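Local coordinates for HK97 Family Phage Portal Protein (Corynebacterium diphtheriae, PDB 3KDR) that probably forms the twelve-subunit portal ring of an HK97-like phage or prophage, the kind of channel through which DNA is packaged into and released from the capsid, at residues C[153-158]-C[200-205]; C[71-76]-C[128-133]; C[77-82]-C[120-125]; C[29-34]-C[284-289]; C[43-48]-C[87-92]. All coordinates share one frame; numbering follows the deposited sequence.

Interaction 1: residues C[153-158]-C[200-205]; sequences NPAALI and VHEHEM
The selenium of Met205, modelled as selenomethionine, sits at the apolar centre, with SE 3.8 Å from Pro154 CB and 3.8 Å from Ala155 CB. Its CG stands anti to the backbone N (chi1 -157°), and a bend at chi2 brings the selenium against this pair. Ala155 CB also meets Glu202 CB at 4.0 Å. Ile158 lies on the same face of the sheet as Ala155, Glu202 and Met205, and its CG2 is 4.4 Å from Val200 CB. Glu204, its CG anti to the carbonyl carbon, sets that atom 3.7 Å from Leu157 CB; the bend beyond CG turns the carboxylate aside.

Around this runs a short antiparallel pairing. Leu157 N donates to His203 O at 3.0 Å, and His203 N returns a 2.9 Å bond to Leu157 O, arriving nearly along the C=O axis. At the corner of the chain Ala156 N reaches Glu204 O over 3.3 Å, straight at 172° but from well above the carbonyl plane.

The polar edge belongs to the subunit interfaces. Glu204 OE2 forms a salt bridge with Arg184 of a second subunit, and Glu202 OE2 accepts from Glu204 N of a third. Ile158 continues the sheet in parallel into the second subunit. Lying beyond the long helices, the ribbon is consistent with a portal clip domain, and its chemistry implies a small apolar cluster, shared with neighbouring subunits and rimmed by acidic groups that bond to them.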
# COMPACT_ATOMS: atom_id res chain seq x y z
N ASN C 153 20.89 4.38 26.48
CA ASN C 153 22.33 4.01 26.36
C ASN C 153 22.59 2.81 25.48
O ASN C 153 22.87 1.73 25.97
CB ASN C 153 22.90 3.69 27.73
CG ASN C 153 23.12 4.89 28.50
OD1 ASN C 153 24.27 5.34 28.62
ND2 ASN C 153 22.02 5.51 29.00
N PRO C 154 22.49 3.01 24.19
CA PRO C 154 22.54 1.96 23.20
C PRO C 154 23.82 1.22 23.13
O PRO C 154 23.83 0.09 22.76
CB PRO C 154 22.37 2.72 21.89
CG PRO C 154 22.12 4.16 22.27
CD PRO C 154 21.85 4.22 23.67
N ALA C 155 24.92 1.87 23.46
CA ALA C 155 26.23 1.25 23.38
C ALA C 155 26.61 0.60 24.72
O ALA C 155 26.76 1.28 25.73
CB ALA C 155 27.27 2.30 22.95
N ALA C 156 26.73 -0.72 24.70
CA ALA C 156 27.01 -1.49 25.94
C ALA C 156 28.39 -1.22 26.45
O ALA C 156 28.61 -1.30 27.64
CB ALA C 156 26.85 -3.00 25.72
N LEU C 157 29.34 -0.93 25.56
CA LEU C 157 30.72 -0.81 25.99
C LEU C 157 31.37 0.48 25.59
O LEU C 157 31.40 0.78 24.44
CB LEU C 157 31.54 -1.96 25.42
CG LEU C 157 32.86 -2.04 26.17
CD1 LEU C 157 32.91 -3.25 27.08
CD2 LEU C 157 33.91 -2.08 25.15
N ILE C 158 31.93 1.18 26.55
CA ILE C 158 32.74 2.35 26.30
C ILE C 158 34.24 2.05 26.39
O ILE C 158 34.70 1.42 27.35
CB ILE C 158 32.39 3.45 27.29
CG1 ILE C 158 30.89 3.75 27.23
CG2 ILE C 158 33.12 4.69 26.97
CD1 ILE C 158 30.42 4.30 25.85
N VAL C 200 36.99 8.88 23.69
CA VAL C 200 36.04 7.82 23.97
C VAL C 200 35.45 7.32 22.68
O VAL C 200 35.17 8.11 21.78
CB VAL C 200 34.89 8.17 24.93
CG1 VAL C 200 35.30 9.22 25.95
CG2 VAL C 200 33.71 8.51 24.17
N HIS C 201 35.31 5.99 22.63
CA HIS C 201 34.69 5.30 21.51
C HIS C 201 33.64 4.35 22.03
O HIS C 201 33.87 3.63 22.98
CB HIS C 201 35.72 4.52 20.73
CG HIS C 201 36.77 5.38 20.10
ND1 HIS C 201 36.97 5.44 18.75
CD2 HIS C 201 37.70 6.20 20.65
CE1 HIS C 201 37.95 6.28 18.48
NE2 HIS C 201 38.41 6.76 19.62
N GLU C 202 32.50 4.38 21.37
CA GLU C 202 31.35 3.58 21.67
C GLU C 202 31.42 2.26 20.92
O GLU C 202 31.78 2.21 19.75
CB GLU C 202 30.20 4.28 21.06
CG GLU C 202 29.84 5.55 21.65
CD GLU C 202 28.69 6.17 20.87
OE1 GLU C 202 28.30 5.68 19.77
OE2 GLU C 202 28.15 7.15 21.38
N HIS C 203 31.04 1.19 21.58
CA HIS C 203 31.10 -0.13 20.98
C HIS C 203 29.92 -0.91 21.44
O HIS C 203 29.40 -0.64 22.53
CB HIS C 203 32.38 -0.83 21.41
CG HIS C 203 33.61 -0.30 20.74
ND1 HIS C 203 34.57 0.42 21.40
CD2 HIS C 203 33.98 -0.34 19.44
CE1 HIS C 203 35.50 0.76 20.54
NE2 HIS C 203 35.17 0.31 19.35
N GLU C 204 29.50 -1.88 20.63
CA GLU C 204 28.36 -2.75 20.95
C GLU C 204 27.03 -2.03 20.88
O GLU C 204 26.19 -2.12 21.81
CB GLU C 204 28.48 -3.32 22.36
CG GLU C 204 29.83 -3.80 22.73
CD GLU C 204 30.05 -5.22 22.38
OE1 GLU C 204 29.59 -5.67 21.26
OE2 GLU C 204 30.68 -5.87 23.23
N MSE C 205 26.80 -1.33 19.79
CA MSE C 205 25.55 -0.63 19.68
C MSE C 205 24.49 -1.65 19.49
O MSE C 205 24.62 -2.50 18.66
CB MSE C 205 25.53 0.30 18.49
CG MSE C 205 24.51 1.39 18.68
SE MSE C 205 25.44 2.79 19.64
CE MSE C 205 24.54 4.40 18.82

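Interaction 2: residues C[71-76]-C[128-133]; sequences LLFNGV and GLLTHA
Two helices meet nearly end to end here: the last turn of helix 60-74 offers its carbonyls to the first N-H groups of the short helix 129-132, so that backbone hydrogen bonds run on from one helix end to the next. Leu129 N donates to Leu72 O at 3.0 Å (166° at the hydrogen), and Leu130 N donates to Phe73 O at 3.0 Å. Both donors lie in the carbonyl plane on a lone pair.

The side chains close around these bonds. Leu72 and Leu129 run side by side, pointing the same way, with Leu72 CG 4.1 Å from Leu129 CD1. Leu130 crosses Phe73 obliquely and brings its CG to the edge of the ring, 4.1 Å from Phe73 CD1. One methyl of Leu130, CD1, rests 3.8 Å from Asn74 ND2.

Two glycines position this shell. Gly75 leaves the helix with positive phi (89°) while its N still bonds Leu71 O. Gly128 is the N-cap, and having no side chain it can lie directly against the carbonyls of the ending helix. Further out, His126 ND1 is hydrogen-bonded to Gly128 N, and helix 18-33 packs on Leu72 and Phe73. The dipoles of the two helix ends would be expected to reinforce one another across the junction. Gly128 O grips the new turn twice, accepting from Thr131 N at 2.8 Å and from His132 N at 2.9 Å.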
# COMPACT_ATOMS: atom_id res chain seq x y z
N LEU C 71 -1.86 -26.38 38.11
CA LEU C 71 -1.72 -27.29 37.00
C LEU C 71 -0.92 -26.66 35.91
O LEU C 71 -0.08 -27.27 35.33
CB LEU C 71 -3.09 -27.65 36.46
CG LEU C 71 -3.66 -29.01 36.83
CD1 LEU C 71 -2.93 -29.72 37.95
CD2 LEU C 71 -5.09 -28.79 37.18
N LEU C 72 -1.23 -25.42 35.61
CA LEU C 72 -0.62 -24.70 34.53
C LEU C 72 0.88 -24.51 34.67
O LEU C 72 1.62 -24.77 33.76
CB LEU C 72 -1.25 -23.36 34.55
CG LEU C 72 -1.15 -22.39 33.41
CD1 LEU C 72 -1.65 -23.00 32.13
CD2 LEU C 72 -2.06 -21.27 33.82
N PHE C 73 1.28 -24.00 35.84
CA PHE C 73 2.67 -23.75 36.17
C PHE C 73 3.46 -24.92 36.65
O PHE C 73 4.63 -25.04 36.30
CB PHE C 73 2.75 -22.69 37.24
CG PHE C 73 2.42 -21.36 36.73
CD1 PHE C 73 3.35 -20.64 36.04
CD2 PHE C 73 1.16 -20.84 36.89
CE1 PHE C 73 3.07 -19.42 35.54
CE2 PHE C 73 0.88 -19.59 36.38
CZ PHE C 73 1.85 -18.88 35.71
N ASN C 74 2.87 -25.76 37.49
CA ASN C 74 3.62 -26.85 38.11
C ASN C 74 3.25 -28.24 37.63
O ASN C 74 3.93 -29.17 37.91
CB ASN C 74 3.47 -26.74 39.59
CG ASN C 74 4.37 -25.73 40.14
OD1 ASN C 74 5.53 -26.02 40.35
ND2 ASN C 74 3.87 -24.52 40.34
N GLY C 75 2.16 -28.38 36.91
CA GLY C 75 1.86 -29.70 36.35
C GLY C 75 1.04 -30.63 37.23
O GLY C 75 0.63 -31.71 36.78
N VAL C 76 0.79 -30.21 38.47
CA VAL C 76 0.06 -31.03 39.42
C VAL C 76 -0.64 -30.13 40.38
O VAL C 76 -0.25 -28.98 40.49
CB VAL C 76 1.00 -31.85 40.24
CG1 VAL C 76 1.51 -32.97 39.44
CG2 VAL C 76 2.11 -30.97 40.72
N GLY C 128 4.17 -28.48 33.49
CA GLY C 128 4.14 -27.14 34.04
C GLY C 128 5.05 -26.20 33.29
O GLY C 128 6.18 -26.54 32.91
N LEU C 129 4.53 -25.00 33.08
CA LEU C 129 5.27 -23.97 32.40
C LEU C 129 6.57 -23.59 33.12
O LEU C 129 7.51 -23.12 32.50
CB LEU C 129 4.42 -22.72 32.31
CG LEU C 129 3.19 -22.91 31.45
CD1 LEU C 129 2.40 -21.66 31.59
CD2 LEU C 129 3.58 -23.19 29.99
N LEU C 130 6.59 -23.75 34.43
CA LEU C 130 7.82 -23.53 35.14
C LEU C 130 8.85 -24.52 34.76
O LEU C 130 10.00 -24.24 34.87
CB LEU C 130 7.62 -23.59 36.64
CG LEU C 130 6.88 -22.39 37.20
CD1 LEU C 130 6.74 -22.58 38.67
CD2 LEU C 130 7.56 -21.05 36.88
N THR C 131 8.50 -25.70 34.32
CA THR C 131 9.55 -26.53 33.74
C THR C 131 9.74 -26.06 32.29
O THR C 131 10.80 -25.64 31.88
CB THR C 131 9.21 -28.03 33.82
OG1 THR C 131 9.46 -28.50 35.13
CG2 THR C 131 10.06 -28.81 32.90
N HIS C 132 8.70 -26.09 31.49
CA HIS C 132 8.91 -26.01 30.06
C HIS C 132 9.26 -24.65 29.56
O HIS C 132 10.05 -24.53 28.65
CB HIS C 132 7.69 -26.48 29.31
CG HIS C 132 7.31 -27.88 29.61
ND1 HIS C 132 8.19 -28.93 29.48
CD2 HIS C 132 6.14 -28.41 30.02
CE1 HIS C 132 7.57 -30.05 29.81
NE2 HIS C 132 6.33 -29.76 30.14
N ALA C 133 8.64 -23.62 30.11
CA ALA C 133 8.71 -22.33 29.46
C ALA C 133 9.63 -21.42 30.25
O ALA C 133 9.58 -20.19 30.10
CB ALA C 133 7.32 -21.71 29.32

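Interaction 3: residues C[77-82]-C[120-125]; sequences ACWALD and CIFVGI
Phe122 turns its edge onto one face of the Trp79 indole in a T-shaped (edge-to-face) pair, with its ring centroid 4.7 Å from that of the five-membered ring and the planes at 67°. The leading atom is Phe122 CE2, 3.6 Å from Trp79 CE2. One face of the Phe122 ring bears Cys120 SG, offset toward the rim, while Ala77 O lies at its edge.

The pair spans two neighbouring strands of an antiparallel sheet, central strand 76-83 and strand 119-123. Ala77 and Phe122 form one hydrogen-bonded pair, Trp79 and Cys120 the next. Trp79 N to Cys120 O, at 2.9 Å, is practically straight (179°), and the return bond from Cys120 N to Trp79 O measures 2.8 Å.

Leu81 extends the aromatic face, its CD2 3.8 Å from Cys120 CB. Helix 60-74 lies against this face: Thr67 OG1 is hydrogen-bonded to Trp79 NE1, which fixes the turn of the indole, and Arg63 makes a cation-pi contact with it. Helix 247-270 packs on Phe122. The opposite face holds the non-hydrogen-bonded pair, where Cys78 SG, anti to its backbone N, touches Ile121 CG1 at 3.6 Å.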
# COMPACT_ATOMS: atom_id res chain seq x y z
N ALA C 77 -1.65 -30.66 41.08
CA ALA C 77 -2.35 -29.90 42.14
C ALA C 77 -2.84 -30.88 43.13
O ALA C 77 -3.03 -32.02 42.78
CB ALA C 77 -3.49 -29.12 41.59
N CYS C 78 -3.04 -30.43 44.38
CA CYS C 78 -3.71 -31.25 45.42
C CYS C 78 -4.86 -30.57 46.09
O CYS C 78 -4.79 -29.38 46.43
CB CYS C 78 -2.73 -31.57 46.52
SG CYS C 78 -3.05 -33.06 47.41
N TRP C 79 -5.92 -31.33 46.31
CA TRP C 79 -7.00 -30.94 47.21
C TRP C 79 -6.85 -31.81 48.42
O TRP C 79 -6.55 -32.99 48.28
CB TRP C 79 -8.37 -31.22 46.58
CG TRP C 79 -8.75 -30.32 45.51
CD1 TRP C 79 -8.00 -29.32 44.97
CD2 TRP C 79 -9.97 -30.30 44.84
NE1 TRP C 79 -8.69 -28.67 44.01
CE2 TRP C 79 -9.91 -29.26 43.89
CE3 TRP C 79 -11.14 -31.03 44.96
CZ2 TRP C 79 -10.95 -28.96 43.06
CZ3 TRP C 79 -12.18 -30.73 44.10
CH2 TRP C 79 -12.08 -29.70 43.17
N ALA C 80 -7.05 -31.25 49.60
CA ALA C 80 -7.10 -32.05 50.83
C ALA C 80 -8.55 -32.28 51.16
O ALA C 80 -9.26 -31.33 51.43
CB ALA C 80 -6.42 -31.36 51.94
N LEU C 81 -8.98 -33.52 51.14
CA LEU C 81 -10.37 -33.81 51.27
C LEU C 81 -10.77 -33.91 52.73
O LEU C 81 -10.01 -34.46 53.54
CB LEU C 81 -10.71 -35.12 50.61
CG LEU C 81 -10.14 -35.33 49.22
CD1 LEU C 81 -10.59 -36.68 48.83
CD2 LEU C 81 -10.63 -34.30 48.22
N ASP C 82 -11.98 -33.40 53.04
CA ASP C 82 -12.66 -33.62 54.29
C ASP C 82 -13.58 -34.81 54.15
O ASP C 82 -14.72 -34.68 53.68
CB ASP C 82 -13.52 -32.42 54.61
CG ASP C 82 -14.31 -32.57 55.93
OD1 ASP C 82 -14.22 -33.60 56.66
OD2 ASP C 82 -15.02 -31.60 56.25
N CYS C 120 -6.78 -35.59 47.19
CA CYS C 120 -7.02 -35.83 45.75
C CYS C 120 -6.10 -35.06 44.87
O CYS C 120 -6.09 -33.86 44.92
CB CYS C 120 -8.41 -35.42 45.36
SG CYS C 120 -8.81 -35.49 43.60
N ILE C 121 -5.32 -35.77 44.06
CA ILE C 121 -4.24 -35.14 43.35
C ILE C 121 -4.54 -35.15 41.89
O ILE C 121 -4.86 -36.20 41.38
CB ILE C 121 -2.95 -35.89 43.56
CG1 ILE C 121 -2.43 -35.54 44.94
CG2 ILE C 121 -1.91 -35.52 42.46
CD1 ILE C 121 -1.36 -36.47 45.42
N PHE C 122 -4.36 -34.01 41.24
CA PHE C 122 -4.68 -33.81 39.85
C PHE C 122 -3.41 -33.72 39.02
O PHE C 122 -2.50 -33.03 39.39
CB PHE C 122 -5.35 -32.49 39.70
CG PHE C 122 -6.65 -32.38 40.38
CD1 PHE C 122 -7.80 -32.66 39.69
CD2 PHE C 122 -6.76 -31.91 41.67
CE1 PHE C 122 -9.04 -32.53 40.25
CE2 PHE C 122 -8.01 -31.78 42.25
CZ PHE C 122 -9.14 -32.09 41.53
N VAL C 123 -3.40 -34.36 37.87
CA VAL C 123 -2.25 -34.31 36.95
C VAL C 123 -2.61 -33.48 35.73
O VAL C 123 -3.65 -33.68 35.13
CB VAL C 123 -1.90 -35.70 36.46
CG1 VAL C 123 -0.88 -35.65 35.39
CG2 VAL C 123 -1.44 -36.57 37.61
N GLY C 124 -1.76 -32.56 35.34
CA GLY C 124 -2.14 -31.58 34.34
C GLY C 124 -2.07 -32.10 32.95
O GLY C 124 -2.27 -33.26 32.75
N ILE C 125 -1.75 -31.23 32.01
CA ILE C 125 -1.60 -31.59 30.61
C ILE C 125 -0.13 -31.67 30.17
O ILE C 125 0.17 -32.18 29.08
CB ILE C 125 -2.36 -30.64 29.73
CG1 ILE C 125 -1.81 -29.22 29.87
CG2 ILE C 125 -3.79 -30.63 30.16
CD1 ILE C 125 -2.62 -28.18 29.14

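Interaction 4: residues C[29-34]-C[284-289]; sequences TTVART and LKFDPA
Helix 18-33 comes to its end in segment 29-34, and segment 284-289 leaves a short strand at Phe286 to turn through Asp287 and Pro288 toward another helix. The backbone of the first segment closes with Thr34 N donating to Val31 O at 2.9 Å, after which Thr34 adopts extended torsions. The two segments approach without pairing: their nearest CA atoms, in Thr34 and Pro288, are 5.9 Å apart, and no hydrogen bond joins them.

Side chains make the contact instead, chiefly those of Thr34 and Phe286. The branches of Thr34 divide the work. OG1, beside the backbone N, donates back to Thr30 O, one turn earlier, from above the carbonyl plane, and so fixes the rotamer. CG2, anti to the backbone N, is thereby directed at the other segment, where it rests 3.5 Å from Asp287 C and 3.6 Å from Pro288 N, against the peptide between those residues. Phe286 arrives alongside. Its CD1 lies 4.0 Å from Thr34 CG2, and Thr34 O meets the ring at its edge, near the plane, 3.7 Å from Phe286 CD1. Further along the ring, Phe286 CE1 reaches Val31 CG1 at 4.2 Å.

This is a plain seam between a helix end and a strand end. Just beyond Thr34 the chain becomes strand 36-38, which pairs antiparallel with strand 284-286. Helix 247-270 flanks the seam, Met263 packing on Phe286 and Val259 on Val31, while Leu291 of helix 289-294 touches Thr34.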
# COMPACT_ATOMS: atom_id res chain seq x y z
N THR C 29 -9.18 -18.08 35.18
CA THR C 29 -10.40 -17.49 35.70
C THR C 29 -11.59 -18.07 34.97
O THR C 29 -12.69 -18.19 35.52
CB THR C 29 -10.40 -16.00 35.55
OG1 THR C 29 -10.26 -15.69 34.16
CG2 THR C 29 -9.21 -15.42 36.31
N THR C 30 -11.37 -18.46 33.73
CA THR C 30 -12.47 -19.07 33.01
C THR C 30 -12.80 -20.40 33.64
O THR C 30 -13.93 -20.69 33.90
CB THR C 30 -12.07 -19.22 31.57
OG1 THR C 30 -11.69 -17.92 31.11
CG2 THR C 30 -13.19 -19.75 30.74
N VAL C 31 -11.77 -21.20 33.90
CA VAL C 31 -11.95 -22.46 34.55
C VAL C 31 -12.69 -22.22 35.82
O VAL C 31 -13.75 -22.79 36.01
CB VAL C 31 -10.63 -23.15 34.89
CG1 VAL C 31 -10.89 -24.33 35.74
CG2 VAL C 31 -9.92 -23.57 33.61
N ALA C 32 -12.14 -21.34 36.67
CA ALA C 32 -12.78 -21.03 37.95
C ALA C 32 -14.23 -20.61 37.81
O ALA C 32 -15.02 -20.98 38.61
CB ALA C 32 -12.04 -19.98 38.69
N ARG C 33 -14.60 -19.90 36.78
CA ARG C 33 -15.97 -19.42 36.70
C ARG C 33 -16.93 -20.46 36.19
O ARG C 33 -18.14 -20.30 36.23
CB ARG C 33 -16.06 -18.23 35.79
CG ARG C 33 -15.34 -17.05 36.32
CD ARG C 33 -15.47 -15.89 35.40
NE ARG C 33 -16.83 -15.81 34.91
CZ ARG C 33 -17.18 -15.27 33.75
NH1 ARG C 33 -16.26 -14.71 32.94
NH2 ARG C 33 -18.47 -15.26 33.40
N THR C 34 -16.39 -21.54 35.70
CA THR C 34 -17.24 -22.44 34.99
C THR C 34 -17.81 -23.51 35.94
O THR C 34 -17.07 -24.20 36.62
CB THR C 34 -16.46 -23.09 33.90
OG1 THR C 34 -15.86 -22.06 33.11
CG2 THR C 34 -17.36 -23.97 33.06
N LEU C 284 -19.43 -36.01 35.79
CA LEU C 284 -19.42 -34.73 36.41
C LEU C 284 -18.65 -33.92 35.41
O LEU C 284 -17.54 -34.29 35.09
CB LEU C 284 -18.66 -34.87 37.71
CG LEU C 284 -18.54 -33.67 38.63
CD1 LEU C 284 -19.89 -33.04 38.97
CD2 LEU C 284 -17.85 -34.18 39.88
N LYS C 285 -19.25 -32.87 34.86
CA LYS C 285 -18.69 -32.18 33.70
C LYS C 285 -18.72 -30.70 34.02
O LYS C 285 -19.57 -30.27 34.75
CB LYS C 285 -19.52 -32.52 32.46
N PHE C 286 -17.74 -29.97 33.52
CA PHE C 286 -17.80 -28.53 33.47
C PHE C 286 -18.90 -28.12 32.45
O PHE C 286 -19.14 -28.85 31.46
CB PHE C 286 -16.50 -27.92 32.96
CG PHE C 286 -15.41 -27.90 33.96
CD1 PHE C 286 -15.30 -26.87 34.86
CD2 PHE C 286 -14.45 -28.88 33.99
CE1 PHE C 286 -14.29 -26.84 35.76
CE2 PHE C 286 -13.43 -28.82 34.91
CZ PHE C 286 -13.37 -27.80 35.78
N ASP C 287 -19.53 -26.96 32.70
CA ASP C 287 -20.59 -26.44 31.85
C ASP C 287 -20.23 -25.07 31.31
O ASP C 287 -20.71 -24.07 31.84
CB ASP C 287 -21.88 -26.29 32.65
CG ASP C 287 -23.13 -26.12 31.75
OD1 ASP C 287 -23.07 -26.40 30.52
OD2 ASP C 287 -24.18 -25.75 32.28
N PRO C 288 -19.40 -25.02 30.25
CA PRO C 288 -19.01 -23.79 29.55
C PRO C 288 -20.19 -23.04 28.97
O PRO C 288 -20.07 -21.86 28.71
CB PRO C 288 -18.18 -24.31 28.39
CG PRO C 288 -17.70 -25.59 28.81
CD PRO C 288 -18.70 -26.20 29.70
N ALA C 289 -21.31 -23.73 28.72
CA ALA C 289 -22.49 -23.10 28.18
C ALA C 289 -22.93 -22.04 29.16
O ALA C 289 -23.43 -21.01 28.74
CB ALA C 289 -23.59 -24.13 27.99

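Interaction 5: residues C[43-48]-C[87-92]; sequences PPFVPV and GTCIGA
A type I beta turn, Pro43 to Val46, lays the loop that follows strand 36-38 against strand 89-95, an outermost strand of its three-stranded antiparallel sheet. No hydrogen bond joins the two segments, and the fit rests on van der Waals contacts, some side chain to backbone and some side chain to side chain. Pro44 sets its CB against the strand, 3.7 Å from Cys89 O and 3.9 Å from Ile90 CA.

Phe45 holds CG between its backbone N and carbonyl carbon (chi1 67°), the crowded position, which carries the ring away from the strand and leaves CB as the touching atom. That CB meets Cys89 SG at 3.9 Å and Ala92 CB at 4.2 Å. The sulfur, anti to its own backbone N, also makes a sulfur-aromatic contact with the Phe45 ring, 5.2 Å from the centroid and obliquely placed at 58° off the normal. The ring itself packs with Trp79 and Leu284, linking the loop to two sheets.

Arg63 of helix 60-74 ties both partners together: its NH1 is hydrogen-bonded to Phe45 O and to Ala92 O, with a weaker bond to Val48 O. A single guanidinium thus links loop and strand. At the end of segment 43-48, Val48 spans Ile90 and Gly91, its CG1 3.9 Å from Ile90 O and its O receiving a CA-H...O contact from Gly91 CA at 3.6 Å.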
# COMPACT_ATOMS: atom_id res chain seq x y z
N PRO C 43 -22.21 -33.87 43.81
CA PRO C 43 -21.34 -34.21 44.91
C PRO C 43 -21.18 -33.09 45.93
O PRO C 43 -21.07 -31.91 45.56
CB PRO C 43 -20.00 -34.43 44.23
CG PRO C 43 -20.34 -34.92 42.91
CD PRO C 43 -21.56 -34.12 42.51
N PRO C 44 -21.19 -33.45 47.21
CA PRO C 44 -21.11 -32.43 48.26
C PRO C 44 -19.91 -31.51 48.13
O PRO C 44 -20.02 -30.31 48.41
CB PRO C 44 -21.00 -33.26 49.55
CG PRO C 44 -21.69 -34.48 49.25
CD PRO C 44 -21.53 -34.76 47.76
N PHE C 45 -18.78 -32.07 47.68
CA PHE C 45 -17.55 -31.27 47.63
C PHE C 45 -17.63 -30.12 46.63
O PHE C 45 -16.88 -29.16 46.74
CB PHE C 45 -16.30 -32.12 47.39
CG PHE C 45 -16.25 -32.76 46.06
CD1 PHE C 45 -15.86 -32.05 44.97
CD2 PHE C 45 -16.62 -34.08 45.90
CE1 PHE C 45 -15.82 -32.60 43.74
CE2 PHE C 45 -16.57 -34.67 44.65
CZ PHE C 45 -16.16 -33.92 43.56
N VAL C 46 -18.54 -30.21 45.68
CA VAL C 46 -18.61 -29.21 44.61
C VAL C 46 -19.00 -27.81 45.06
O VAL C 46 -18.36 -26.85 44.67
CB VAL C 46 -19.50 -29.67 43.45
CG1 VAL C 46 -19.82 -28.55 42.55
CG2 VAL C 46 -18.81 -30.76 42.66
N PRO C 47 -20.04 -27.67 45.86
CA PRO C 47 -20.44 -26.37 46.44
C PRO C 47 -19.68 -25.92 47.68
O PRO C 47 -19.84 -24.78 48.08
CB PRO C 47 -21.90 -26.59 46.87
CG PRO C 47 -22.10 -28.05 46.85
CD PRO C 47 -21.16 -28.62 45.82
N VAL C 48 -18.90 -26.80 48.31
CA VAL C 48 -18.30 -26.53 49.60
C VAL C 48 -16.80 -26.78 49.50
O VAL C 48 -16.38 -27.87 49.19
CB VAL C 48 -18.90 -27.49 50.67
CG1 VAL C 48 -18.25 -27.35 51.99
CG2 VAL C 48 -20.30 -27.21 50.83
N GLY C 87 -16.74 -42.14 55.29
CA GLY C 87 -15.86 -42.00 54.15
C GLY C 87 -16.40 -41.18 52.99
O GLY C 87 -15.88 -41.24 51.91
N THR C 88 -17.45 -40.41 53.22
CA THR C 88 -18.03 -39.61 52.14
C THR C 88 -17.39 -38.25 52.26
O THR C 88 -17.32 -37.69 53.36
CB THR C 88 -19.64 -39.59 52.14
OG1 THR C 88 -20.16 -39.17 53.40
CG2 THR C 88 -20.20 -41.01 51.88
N CYS C 89 -16.87 -37.76 51.15
CA CYS C 89 -16.16 -36.49 51.11
C CYS C 89 -17.18 -35.41 51.11
O CYS C 89 -17.96 -35.32 50.17
CB CYS C 89 -15.31 -36.42 49.84
SG CYS C 89 -14.51 -34.86 49.51
N ILE C 90 -17.20 -34.58 52.14
CA ILE C 90 -18.23 -33.53 52.23
C ILE C 90 -17.71 -32.12 51.90
O ILE C 90 -18.48 -31.20 51.86
CB ILE C 90 -18.91 -33.51 53.60
CG1 ILE C 90 -17.87 -33.24 54.70
CG2 ILE C 90 -19.68 -34.84 53.85
CD1 ILE C 90 -18.48 -32.81 55.99
N GLY C 91 -16.41 -31.98 51.69
CA GLY C 91 -15.82 -30.72 51.26
C GLY C 91 -14.36 -30.93 50.91
O GLY C 91 -13.78 -31.95 51.31
N ALA C 92 -13.77 -30.02 50.16
CA ALA C 92 -12.40 -30.20 49.75
C ALA C 92 -11.76 -28.84 49.60
O ALA C 92 -12.37 -27.91 49.06
CB ALA C 92 -12.35 -30.99 48.42

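Interactions 2 to 5 cluster in one part of the subunit, whereas interaction 1 stands apart, its centre about 39 Å from that of interaction 2 and about 64 Å from that of interaction 5, beyond the long helices. Interaction 3 is nested inside the loop closed by interaction 2 and abuts it, Gly75 O facing Gly124 N. Interactions 3 and 5 alternate along the chain and share the sheet of strands 76-83 and 89-95, their centres about 14 Å apart. Interaction 4 joins the chain's early and late regions, encloses all the others in sequence, and touches interaction 5 through Leu284. This division suits a portal subunit with a compact body and a distal, subunit-joining clip.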